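Local coordinates for 2-polyprenyl-6-methoxyphenol hydroxylase-like FAD-dependent oxidoreductase (Streptomyces sp. NRRL 11266, PDB 6UI5), which binds flavin-adenine dinucleotide and is probably an FAD-dependent oxidoreductase of the aromatic-ring hydroxylase type, with a Rossmann-type FAD-binding domain, at residues A43-Q56 against N293-V305. Numbering follows the deposited sequence.
With FAD (flavin-adenine dinucleotide), chain C.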
loop_
_atom_site.group_PDB
_atom_site.type_symbol
_atom_site.label_atom_id
_atom_site.label_comp_id
_atom_site.label_asym_id
_atom_site.label_seq_id
_atom_site.Cartn_x
_atom_site.Cartn_y
_atom_site.Cartn_z
ATOM N N ALA A 43 -8.196 3.232 27.457
ATOM C CA ALA A 43 -6.870 3.234 26.840
ATOM C C ALA A 43 -5.783 2.849 27.837
ATOM O O ALA A 43 -5.732 3.360 28.961
ATOM C CB ALA A 43 -6.543 4.610 26.252
ATOM N N MET A 44 -4.890 1.960 27.402
ATOM C CA MET A 44 -3.778 1.520 28.227
ATOM C C MET A 44 -2.429 2.040 27.753
ATOM O O MET A 44 -1.403 1.699 28.350
ATOM C CB MET A 44 -3.738 -0.007 28.279
ATOM C CG MET A 44 -4.983 -0.631 28.881
ATOM S SD MET A 44 -4.667 -2.343 29.364
ATOM C CE MET A 44 -3.646 -2.867 27.970
ATOM N N ALA A 45 -2.394 2.869 26.717
ATOM C CA ALA A 45 -1.142 3.168 26.041
ATOM C C ALA A 45 -1.112 4.628 25.623
ATOM O O ALA A 45 -2.141 5.273 25.413
ATOM C CB ALA A 45 -0.931 2.283 24.802
ATOM N N ILE A 46 0.105 5.124 25.486
ATOM C CA ILE A 46 0.396 6.486 25.065
ATOM C C ILE A 46 1.582 6.364 24.134
ATOM O O ILE A 46 2.603 5.775 24.520
ATOM C CB ILE A 46 0.739 7.386 26.261
ATOM C CG1 ILE A 46 -0.475 7.551 27.167
ATOM C CG2 ILE A 46 1.287 8.706 25.800
ATOM C CD1 ILE A 46 -1.319 8.731 26.836
ATOM N N ASN A 47 1.448 6.862 22.904
ATOM C CA ASN A 47 2.537 6.692 21.939
ATOM C C ASN A 47 3.545 7.845 22.018
ATOM O O ASN A 47 3.384 8.800 22.791
ATOM C CB ASN A 47 1.990 6.543 20.521
ATOM C CG ASN A 47 1.280 7.788 20.023
ATOM O OD1 ASN A 47 1.500 8.918 20.511
ATOM N ND2 ASN A 47 0.417 7.592 19.031
ATOM N N ALA A 48 4.592 7.770 21.178
ATOM C CA ALA A 48 5.710 8.713 21.302
ATOM C C ALA A 48 5.299 10.149 20.982
ATOM O O ALA A 48 5.759 11.091 21.636
ATOM C CB ALA A 48 6.860 8.286 20.408
ATOM N N GLY A 49 4.424 10.341 19.994
ATOM C CA GLY A 49 3.996 11.694 19.669
ATOM C C GLY A 49 3.166 12.328 20.771
ATOM O O GLY A 49 3.264 13.539 21.023
ATOM N N THR A 50 2.321 11.516 21.436
ATOM C CA THR A 50 1.528 12.009 22.552
ATOM C C THR A 50 2.417 12.325 23.736
ATOM O O THR A 50 2.203 13.323 24.436
ATOM C CB THR A 50 0.475 10.974 22.941
ATOM O OG1 THR A 50 -0.391 10.741 21.829
ATOM C CG2 THR A 50 -0.320 11.456 24.137
ATOM N N LEU A 51 3.428 11.491 23.972
ATOM C CA LEU A 51 4.390 11.796 25.027
ATOM C C LEU A 51 5.080 13.146 24.801
ATOM O O LEU A 51 5.137 13.963 25.727
ATOM C CB LEU A 51 5.400 10.663 25.158
ATOM C CG LEU A 51 4.814 9.495 25.963
ATOM C CD1 LEU A 51 5.597 8.175 25.760
ATOM C CD2 LEU A 51 4.738 9.886 27.421
ATOM N N GLU A 52 5.581 13.424 23.576
ATOM C CA GLU A 52 6.269 14.711 23.345
ATOM C C GLU A 52 5.344 15.896 23.619
ATOM O O GLU A 52 5.742 16.863 24.274
ATOM C CB GLU A 52 6.858 14.837 21.915
ATOM C CG GLU A 52 7.441 13.574 21.244
ATOM C CD GLU A 52 7.960 13.800 19.774
ATOM O OE1 GLU A 52 9.060 13.278 19.473
ATOM O OE2 GLU A 52 7.298 14.489 18.936
ATOM N N MET A 53 4.095 15.833 23.133
ATOM C CA MET A 53 3.155 16.927 23.375
ATOM C C MET A 53 2.847 17.112 24.852
ATOM O O MET A 53 2.586 18.239 25.287
ATOM C CB MET A 53 1.847 16.688 22.632
ATOM C CG MET A 53 1.984 16.846 21.154
ATOM S SD MET A 53 0.383 16.735 20.391
ATOM C CE MET A 53 0.330 14.973 19.998
ATOM N N LEU A 54 2.833 16.023 25.632
ATOM C CA LEU A 54 2.629 16.176 27.070
ATOM C C LEU A 54 3.905 16.640 27.755
ATOM O O LEU A 54 3.836 17.341 28.772
ATOM C CB LEU A 54 2.141 14.868 27.704
ATOM C CG LEU A 54 0.802 14.232 27.324
ATOM C CD1 LEU A 54 0.685 12.804 27.887
ATOM C CD2 LEU A 54 -0.322 15.041 27.882
ATOM N N ASP A 55 5.069 16.270 27.206
ATOM C CA ASP A 55 6.339 16.740 27.759
ATOM C C ASP A 55 6.447 18.256 27.668
ATOM O O ASP A 55 6.961 18.908 28.579
ATOM C CB ASP A 55 7.503 16.085 27.030
ATOM C CG ASP A 55 8.220 15.078 27.876
ATOM O OD1 ASP A 55 8.076 15.135 29.120
ATOM O OD2 ASP A 55 8.944 14.241 27.297
ATOM N N GLN A 56 5.944 18.832 26.580
ATOM C CA GLN A 56 5.923 20.276 26.403
ATOM C C GLN A 56 5.205 21.010 27.525
ATOM O O GLN A 56 5.310 22.244 27.598
ATOM C CB GLN A 56 5.275 20.588 25.042
ATOM C CG GLN A 56 6.243 20.321 23.875
ATOM C CD GLN A 56 5.598 20.461 22.532
ATOM O OE1 GLN A 56 6.160 19.985 21.542
ATOM N NE2 GLN A 56 4.392 21.101 22.472
ATOM N N ASN A 293 -2.563 1.805 17.799
ATOM C CA ASN A 293 -1.310 2.534 18.022
ATOM C C ASN A 293 -1.475 3.734 18.937
ATOM O O ASN A 293 -0.539 4.516 19.093
ATOM C CB ASN A 293 -0.706 3.003 16.699
ATOM C CG ASN A 293 -0.729 1.923 15.644
ATOM O OD1 ASN A 293 -1.553 1.950 14.740
ATOM N ND2 ASN A 293 0.179 0.961 15.758
ATOM N N GLY A 294 -2.643 3.908 19.541
ATOM C CA GLY A 294 -2.898 5.087 20.347
ATOM C C GLY A 294 -3.233 6.314 19.537
ATOM O O GLY A 294 -3.080 7.438 20.031
ATOM N N GLN A 295 -3.697 6.133 18.296
ATOM C CA GLN A 295 -3.895 7.294 17.433
ATOM C C GLN A 295 -5.070 8.153 17.872
ATOM O O GLN A 295 -5.020 9.377 17.710
ATOM C CB GLN A 295 -4.083 6.842 15.993
ATOM C CG GLN A 295 -2.844 6.187 15.416
ATOM C CD GLN A 295 -3.040 5.845 13.986
ATOM O OE1 GLN A 295 -3.554 6.659 13.203
ATOM N NE2 GLN A 295 -2.688 4.616 13.626
ATOM N N GLY A 296 -6.146 7.542 18.391
ATOM C CA GLY A 296 -7.268 8.337 18.870
ATOM C C GLY A 296 -6.836 9.333 19.927
ATOM O O GLY A 296 -7.228 10.503 19.899
ATOM N N LEU A 297 -5.987 8.885 20.855
ATOM C CA LEU A 297 -5.485 9.754 21.902
ATOM C C LEU A 297 -4.482 10.757 21.345
ATOM O O LEU A 297 -4.537 11.948 21.676
ATOM C CB LEU A 297 -4.854 8.883 22.978
ATOM C CG LEU A 297 -4.613 9.424 24.365
ATOM C CD1 LEU A 297 -5.824 10.197 24.759
ATOM C CD2 LEU A 297 -4.433 8.220 25.249
ATOM N N GLY A 298 -3.567 10.292 20.483
ATOM C CA GLY A 298 -2.590 11.194 19.886
ATOM C C GLY A 298 -3.228 12.344 19.131
ATOM O O GLY A 298 -2.892 13.513 19.353
ATOM N N THR A 299 -4.150 12.028 18.220
ATOM C CA THR A 299 -4.824 13.079 17.470
ATOM C C THR A 299 -5.645 13.971 18.396
ATOM O O THR A 299 -5.690 15.194 18.217
ATOM C CB THR A 299 -5.689 12.463 16.366
ATOM O OG1 THR A 299 -6.595 11.520 16.934
ATOM C CG2 THR A 299 -4.818 11.703 15.370
ATOM N N ALA A 300 -6.268 13.386 19.419
ATOM C CA ALA A 300 -7.068 14.186 20.340
ATOM C C ALA A 300 -6.206 15.236 21.030
ATOM O O ALA A 300 -6.531 16.425 21.030
ATOM C CB ALA A 300 -7.744 13.281 21.379
ATOM N N ILE A 301 -5.110 14.802 21.651
ATOM C CA ILE A 301 -4.213 15.744 22.299
ATOM C C ILE A 301 -3.589 16.670 21.253
ATOM O O ILE A 301 -3.523 17.890 21.445
ATOM C CB ILE A 301 -3.158 14.969 23.105
ATOM C CG1 ILE A 301 -3.836 14.149 24.205
ATOM C CG2 ILE A 301 -2.186 15.917 23.726
ATOM C CD1 ILE A 301 -4.204 14.988 25.391
ATOM N N GLY A 302 -3.172 16.100 20.115
ATOM C CA GLY A 302 -2.666 16.902 18.999
ATOM C C GLY A 302 -3.626 17.991 18.575
ATOM O O GLY A 302 -3.214 19.122 18.333
ATOM N N ASP A 303 -4.928 17.676 18.528
ATOM C CA ASP A 303 -5.916 18.678 18.138
ATOM C C ASP A 303 -5.876 19.873 19.087
ATOM O O ASP A 303 -5.866 21.034 18.658
ATOM C CB ASP A 303 -7.324 18.065 18.127
ATOM C CG ASP A 303 -7.628 17.227 16.881
ATOM O OD1 ASP A 303 -6.862 17.241 15.897
ATOM O OD2 ASP A 303 -8.685 16.559 16.887
ATOM N N ALA A 304 -5.851 19.602 20.391
ATOM C CA ALA A 304 -5.942 20.679 21.368
ATOM C C ALA A 304 -4.661 21.490 21.407
ATOM O O ALA A 304 -4.694 22.720 21.582
ATOM C CB ALA A 304 -6.249 20.110 22.764
ATOM N N VAL A 305 -3.517 20.819 21.297
ATOM C CA VAL A 305 -2.257 21.549 21.325
ATOM C C VAL A 305 -2.181 22.487 20.129
ATOM O O VAL A 305 -1.802 23.654 20.267
ATOM C CB VAL A 305 -1.086 20.555 21.399
ATOM C CG1 VAL A 305 0.250 21.258 21.250
ATOM C CG2 VAL A 305 -1.150 19.808 22.753
HETATM P PA FAD C . -14.407 11.430 24.626
HETATM O O1A FAD C . -13.343 10.572 25.274
HETATM O O2A FAD C . -15.483 10.517 24.063
HETATM O O5B FAD C . -14.938 12.607 25.665
HETATM C C5B FAD C . -16.063 13.400 25.320
HETATM C C4B FAD C . -16.688 13.964 26.637
HETATM O O4B FAD C . -17.647 14.832 26.423
HETATM C C3B FAD C . -17.356 12.819 27.435
HETATM O O3B FAD C . -17.086 13.001 28.756
HETATM C C2B FAD C . -18.861 13.000 27.156
HETATM O O2B FAD C . -19.609 12.277 28.218
HETATM C C1B FAD C . -18.975 14.297 27.243
HETATM N N9A FAD C . -20.102 14.892 26.551
HETATM C C8A FAD C . -20.656 14.477 25.390
HETATM N N7A FAD C . -21.631 15.351 25.060
HETATM C C5A FAD C . -21.661 16.316 26.010
HETATM C C6A FAD C . -22.448 17.450 26.174
HETATM N N6A FAD C . -23.545 18.129 25.501
HETATM N N1A FAD C . -22.273 18.250 27.230
HETATM C C2A FAD C . -21.317 17.970 28.143
HETATM N N3A FAD C . -20.535 16.866 27.973
HETATM C C4A FAD C . -20.707 16.041 26.916
HETATM N N1 FAD C . -7.552 5.369 22.763
HETATM C C2 FAD C . -6.110 4.991 22.726
HETATM O O2 FAD C . -5.253 5.811 22.666
HETATM N N3 FAD C . -5.747 3.545 22.772
HETATM C C4 FAD C . -6.809 2.540 22.854
HETATM O O4 FAD C . -6.553 1.384 22.894
HETATM C C4X FAD C . -8.257 2.960 22.886
HETATM N N5 FAD C . -9.256 1.919 22.960
HETATM C C5X FAD C . -10.690 2.300 22.979
HETATM C C6 FAD C . -11.647 1.285 23.045
HETATM C C7 FAD C . -12.998 1.612 23.073
HETATM C C7M FAD C . -13.794 0.315 23.143
HETATM C C8 FAD C . -13.424 2.949 23.038
HETATM C C8M FAD C . -14.935 3.212 23.076
HETATM C C9 FAD C . -12.463 3.973 22.970
HETATM C C9A FAD C . -11.083 3.662 22.935
HETATM N N10 FAD C . -10.036 4.750 22.850
HETATM C C10 FAD C . -8.627 4.365 22.839
HETATM C "C1'" FAD C . -10.474 6.160 22.844
HETATM C "C2'" FAD C . -10.055 7.082 21.685
HETATM O "O2'" FAD C . -8.771 7.561 21.844
HETATM C "C3'" FAD C . -10.912 8.346 21.686
HETATM O "O3'" FAD C . -10.676 8.991 20.474
HETATM C "C4'" FAD C . -10.592 9.373 22.790
HETATM O "O4'" FAD C . -10.734 8.883 24.093
HETATM C "C5'" FAD C . -11.651 10.464 22.584
HETATM O "O5'" FAD C . -11.278 11.655 23.218
HETATM P P FAD C . -12.309 12.946 23.238
HETATM O O1P FAD C . -11.996 13.800 24.445
HETATM O O2P FAD C . -12.332 13.746 21.950
HETATM O O3P FAD C . -13.817 12.276 23.333
#
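M53 of helix 48-55 drops as a knob into a hole formed by G298, I301, G302 and V305 of helix 295-316. The chain turns at its last torsion (chi3 -93°), laying M53 SD 3.4 Å from G302 CA, while CE reaches back to the carbonyl of G298 and CB meets CG2 of I301. The axes of 48-55 and 295-305 run 31° apart, 8.9 Å at closest approach. Glycines at 298 and 302 are consistent with so close an approach: T50 OG1 stands 3.0 Å from G298 CA, and M53 lies over G302. Nearer the flavin, the side chains of I46 and L297 cross, CD1 of I46 touching CD2 of L297 at 3.5 Å. Helix 12-22 packs against the same helix, M16 on I301 and P12 on L297. Both segments belong to the Rossmann-type FAD-binding domain, and A43, G294, G296 and L297 line its FAD pocket: FAD O2 lies 3.1 Å from L297 CB, and A43 CB packs against the flavin at C2.

The polar edge belongs to N47, the N-cap of helix 48-55. Its CG sits between backbone N and carbonyl carbon (chi1 65°), which brings OD1 back to the helix start; there N47 OD1 accepts T50 N almost along its C=O axis at 2.9 Å and T50 OG1 from above the carbonyl plane. N47 ND2 turns across the contact to N293 O (3.2 Å), tilted out of that carbonyl's plane, and also bonds N381. One buried amide thus caps helix 48-55 and bonds the loop before helix 295-316, with its rotation probably fixed by these partners.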